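Side-chain contact in PAN2-PAN3 deadenylation complex catalytic subunit pan2 (Neurospora crassa, PDB 4CZX), which probably shortens mRNA poly(A) tails as the exonuclease subunit of the PAN complex, and is represented here by its N-terminal WD40 beta-propeller domain: residues R66-P69 with E70-P74. Numbering follows the deposited sequence.
Sequences RIHP and ETDGP
His-68 and Gly-73 close this turn through a ring-to-backbone hydrogen bond, with Asp-72 CB laid over one face of the imidazole. At the ring edge, His-68 NE2 donates to Gly-73 O over 2.8 Å. The acceptor lies near the ring plane, but the bond is bent, with an N-H...O angle of 143°. Asp-72 CB sits over the ring centre, 3.4 Å from the centroid and almost on the ring normal, a CH-pi contact, while Ile-67 CD1 flanks the opposite face towards the rim. The far nitrogen, ND1, shares a water with Asp-72 OD2, 2.7 Å from each. His-68 chi1 of 63° sets CG between its own backbone N and carbonyl carbon, directing the ring towards residues 72-74, where NE2 meets Gly-73 O. A leucine here would probably leave Gly-73 O without this donor and the bridging water without its ring nitrogen, weakening the closure of the turn. Asp-72 is positioned in part by its backbone N, which donates to Pro-69 O (2.8 Å) in an i to i+3 pattern, and OD2 lies 3.5 Å from Pro-69 CD. That carboxylate also forms a salt bridge with Arg-107. Elsewhere in the turn, Arg-66 NH1 comes within 3.7 Å of Glu-70 CB, which lies over a guanidinium face. Their charged ends find separate partners, Asp-24 for Arg-66 and Lys-48 for Glu-70. Within the propeller, this turn belongs to the connection from strand 60-66, an outermost strand of one four-stranded antiparallel blade, to strand 77-80, which begins the next.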
# COMPACT_ATOMS: atom_id res chain seq x y z
N ARG A 66 0.95 -7.31 17.19
CA ARG A 66 1.46 -6.09 17.79
C ARG A 66 0.43 -5.53 18.75
O ARG A 66 -0.76 -5.48 18.43
CB ARG A 66 1.83 -5.06 16.71
CG ARG A 66 2.69 -3.94 17.28
CD ARG A 66 3.04 -2.86 16.20
NE ARG A 66 3.82 -3.38 15.08
CZ ARG A 66 5.11 -3.69 15.16
NH1 ARG A 66 5.76 -3.56 16.31
NH2 ARG A 66 5.76 -4.15 14.09
N ILE A 67 0.85 -5.11 19.93
CA ILE A 67 -0.11 -4.73 20.96
C ILE A 67 -0.22 -3.20 21.18
O ILE A 67 -1.05 -2.75 21.97
CB ILE A 67 0.20 -5.47 22.31
CG1 ILE A 67 1.63 -5.23 22.81
CG2 ILE A 67 0.00 -6.97 22.12
CD1 ILE A 67 1.85 -3.91 23.56
N HIS A 68 0.59 -2.41 20.48
CA HIS A 68 0.43 -0.96 20.50
C HIS A 68 1.11 -0.37 19.25
O HIS A 68 1.83 -1.10 18.57
CB HIS A 68 0.97 -0.33 21.81
CG HIS A 68 2.44 -0.51 22.03
ND1 HIS A 68 3.02 -0.33 23.27
CD2 HIS A 68 3.45 -0.83 21.19
CE1 HIS A 68 4.32 -0.54 23.18
NE2 HIS A 68 4.61 -0.84 21.93
N PRO A 69 0.87 0.92 18.94
CA PRO A 69 1.58 1.51 17.79
C PRO A 69 3.09 1.35 17.93
O PRO A 69 3.60 1.52 19.04
CB PRO A 69 1.18 2.98 17.84
CG PRO A 69 -0.12 3.00 18.58
CD PRO A 69 -0.04 1.88 19.57
N GLU A 70 3.80 1.02 16.86
CA GLU A 70 5.22 0.67 17.00
C GLU A 70 6.07 1.84 17.50
O GLU A 70 7.14 1.62 18.07
CB GLU A 70 5.78 0.13 15.69
CG GLU A 70 5.86 1.13 14.56
CD GLU A 70 5.92 0.43 13.22
OE1 GLU A 70 6.97 -0.14 12.88
OE2 GLU A 70 4.89 0.43 12.51
N THR A 71 5.60 3.07 17.31
CA THR A 71 6.27 4.24 17.86
C THR A 71 6.20 4.34 19.39
O THR A 71 6.92 5.13 20.01
CB THR A 71 5.69 5.53 17.24
OG1 THR A 71 4.26 5.48 17.29
CG2 THR A 71 6.12 5.62 15.79
N ASP A 72 5.34 3.53 20.00
CA ASP A 72 5.23 3.49 21.46
C ASP A 72 6.43 2.81 22.11
O ASP A 72 6.66 2.96 23.30
CB ASP A 72 3.96 2.76 21.90
CG ASP A 72 2.72 3.63 21.83
OD1 ASP A 72 2.80 4.77 21.31
OD2 ASP A 72 1.66 3.18 22.30
N GLY A 73 7.18 2.03 21.34
CA GLY A 73 8.38 1.41 21.87
C GLY A 73 8.19 0.00 22.42
O GLY A 73 7.37 -0.76 21.91
N PRO A 74 8.96 -0.35 23.46
CA PRO A 74 9.03 -1.75 23.90
C PRO A 74 7.76 -2.26 24.56
O PRO A 74 7.03 -1.50 25.19
CB PRO A 74 10.19 -1.75 24.92
CG PRO A 74 10.37 -0.33 25.30
CD PRO A 74 10.00 0.48 24.09
O HOH W 1 1.87 1.73 24.55